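Local coordinates for cellulase IBT99 (Metagenomes, PDB 6WBT), which probably hydrolyses 6-phospho-alpha-glucosides as an NAD- and manganese-dependent glycosidase of family 4, here holding glucose 6-phosphate, at residues Q289-N292 and G293-R297. Numbering follows the deposited sequence.
Sequences QVIN and GREKR. With G6P (6-O-phosphono-alpha-D-glucopyranose), chain F.
V290 and R294 lie side by side and point the same way across the tight turn that links helices 286-291 and 296-306, in the C-terminal domain of this family 4 glycoside hydrolase, where both residues line the sugar-phosphate pocket. The R294 side chain runs from the turn to the phosphate. Its CB sits 4.0 Å from the carbonyl O of V290, and with CG anti to the backbone N (chi1 -173°) the chain heads out from the turn before bending at chi3, 69°. NE then bonds to T15, and the guanidinium settles with one face over CB of V290, while O2P of the G6P phosphate lies at its edge, near the plane. NH1 is 3.7 Å from V290 CG1, an aliphatic flank to the charged group, and makes a weak hydrogen bond to G6P O3P. NH2 grips O2P more closely, at 3.0 Å, and also forms a salt bridge to the NAD phosphate, so that this one arginine bridges the bound sugar phosphate and the cofactor. Cutting this side chain back to an alanine is likely to leave the G6P phosphate without two of its donors, one of them weak, and the neighbouring NAD phosphate without this positive charge. R94 and R286 also donate hydrogen bonds to G6P. On another side of the turn, I291 and E295 lie alongside each other, with E295 OE2 3.9 Å from I291 CG1; OE1 is instead paired with R45. L91 of helix 90-103 packs against V290, I291 and E295. The turn itself closes on the carbonyl of V290, which receives a weak bond from G293 N and a nearly straight one from E295 N, 2.7 Å from V290 O with an N-H...O angle of 170°.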
loop_
_atom_site.group_PDB
_atom_site.type_symbol
_atom_site.label_atom_id
_atom_site.label_comp_id
_atom_site.label_asym_id
_atom_site.label_seq_id
_atom_site.Cartn_x
_atom_site.Cartn_y
_atom_site.Cartn_z
ATOM N N GLN A 289 -43.590 -7.393 -12.959
ATOM C CA GLN A 289 -44.414 -6.293 -12.471
ATOM C C GLN A 289 -44.243 -5.047 -13.330
ATOM O O GLN A 289 -45.226 -4.367 -13.647
ATOM C CB GLN A 289 -44.073 -5.994 -11.011
ATOM C CG GLN A 289 -44.296 -7.175 -10.081
ATOM C CD GLN A 289 -43.733 -6.943 -8.695
ATOM O OE1 GLN A 289 -43.611 -5.804 -8.244
ATOM N NE2 GLN A 289 -43.379 -8.025 -8.013
ATOM N N VAL A 290 -43.004 -4.731 -13.720
ATOM C CA VAL A 290 -42.784 -3.577 -14.583
ATOM C C VAL A 290 -43.246 -3.854 -16.007
ATOM O O VAL A 290 -43.489 -2.912 -16.769
ATOM C CB VAL A 290 -41.302 -3.150 -14.558
ATOM C CG1 VAL A 290 -40.818 -3.000 -13.124
ATOM C CG2 VAL A 290 -40.440 -4.142 -15.319
ATOM N N ILE A 291 -43.376 -5.127 -16.389
ATOM C CA ILE A 291 -43.958 -5.453 -17.687
ATOM C C ILE A 291 -45.453 -5.167 -17.680
ATOM O O ILE A 291 -45.993 -4.574 -18.622
ATOM C CB ILE A 291 -43.659 -6.918 -18.056
ATOM C CG1 ILE A 291 -42.187 -7.082 -18.441
ATOM C CG2 ILE A 291 -44.562 -7.384 -19.188
ATOM C CD1 ILE A 291 -41.805 -8.502 -18.797
ATOM N N ASN A 292 -46.146 -5.574 -16.616
ATOM C CA ASN A 292 -47.562 -5.275 -16.455
ATOM C C ASN A 292 -47.814 -3.881 -15.898
ATOM O O ASN A 292 -48.974 -3.529 -15.658
ATOM C CB ASN A 292 -48.218 -6.317 -15.544
ATOM C CG ASN A 292 -48.154 -7.716 -16.119
ATOM O OD1 ASN A 292 -48.080 -7.898 -17.334
ATOM N ND2 ASN A 292 -48.184 -8.717 -15.245
ATOM N N GLY A 293 -46.768 -3.085 -15.688
ATOM C CA GLY A 293 -46.930 -1.766 -15.112
ATOM C C GLY A 293 -46.298 -0.656 -15.928
ATOM O O GLY A 293 -46.977 0.000 -16.723
ATOM N N ARG A 294 -44.994 -0.436 -15.739
ATOM C CA ARG A 294 -44.329 0.673 -16.415
ATOM C C ARG A 294 -44.243 0.439 -17.919
ATOM O O ARG A 294 -44.440 1.370 -18.709
ATOM C CB ARG A 294 -42.937 0.897 -15.821
ATOM C CG ARG A 294 -42.241 2.143 -16.351
ATOM C CD ARG A 294 -40.933 2.435 -15.625
ATOM N NE ARG A 294 -39.895 1.449 -15.914
ATOM C CZ ARG A 294 -39.423 0.575 -15.029
ATOM N NH1 ARG A 294 -39.891 0.565 -13.789
ATOM N NH2 ARG A 294 -38.477 -0.284 -15.383
ATOM N N GLU A 295 -43.952 -0.795 -18.336
ATOM C CA GLU A 295 -43.876 -1.091 -19.764
ATOM C C GLU A 295 -45.264 -1.134 -20.396
ATOM O O GLU A 295 -45.441 -0.722 -21.549
ATOM C CB GLU A 295 -43.135 -2.409 -19.989
ATOM C CG GLU A 295 -43.278 -2.981 -21.393
ATOM C CD GLU A 295 -42.189 -3.980 -21.734
ATOM O OE1 GLU A 295 -41.032 -3.553 -21.927
ATOM O OE2 GLU A 295 -42.489 -5.189 -21.806
ATOM N N LYS A 296 -46.260 -1.624 -19.655
ATOM C CA LYS A 296 -47.618 -1.671 -20.187
ATOM C C LYS A 296 -48.179 -0.270 -20.403
ATOM O O LYS A 296 -48.815 -0.002 -21.431
ATOM C CB LYS A 296 -48.518 -2.471 -19.246
ATOM C CG LYS A 296 -50.004 -2.287 -19.499
ATOM C CD LYS A 296 -50.835 -3.046 -18.479
ATOM C CE LYS A 296 -52.307 -2.682 -18.584
ATOM N NZ LYS A 296 -53.135 -3.426 -17.595
ATOM N N ARG A 297 -47.948 0.639 -19.456
ATOM C CA ARG A 297 -48.506 1.981 -19.543
ATOM C C ARG A 297 -47.761 2.887 -20.514
ATOM O O ARG A 297 -48.226 4.005 -20.766
ATOM C CB ARG A 297 -48.530 2.637 -18.159
ATOM C CG ARG A 297 -49.487 1.988 -17.174
ATOM C CD ARG A 297 -49.609 2.817 -15.906
ATOM N NE ARG A 297 -48.312 3.058 -15.281
ATOM C CZ ARG A 297 -47.768 2.268 -14.362
ATOM N NH1 ARG A 297 -48.408 1.180 -13.957
ATOM N NH2 ARG A 297 -46.582 2.565 -13.846
HETATM C C1 G6P F . -33.518 2.594 -8.749
HETATM C C2 G6P F . -32.282 1.712 -8.910
HETATM C C3 G6P F . -32.316 0.955 -10.233
HETATM C C4 G6P F . -33.651 0.239 -10.401
HETATM C C5 G6P F . -34.785 1.242 -10.228
HETATM C C6 G6P F . -36.160 0.613 -10.430
HETATM O O1 G6P F . -33.491 3.636 -9.730
HETATM O O2 G6P F . -31.105 2.524 -8.857
HETATM O O3 G6P F . -31.248 0.004 -10.269
HETATM O O4 G6P F . -33.722 -0.357 -11.701
HETATM O O5 G6P F . -34.702 1.814 -8.922
HETATM O O6 G6P F . -36.045 -0.740 -10.868
HETATM P P G6P F . -37.334 -1.497 -11.465
HETATM O O1P G6P F . -37.237 -2.893 -10.900
HETATM O O2P G6P F . -37.163 -1.401 -12.962
HETATM O O3P G6P F . -38.496 -0.694 -10.930
#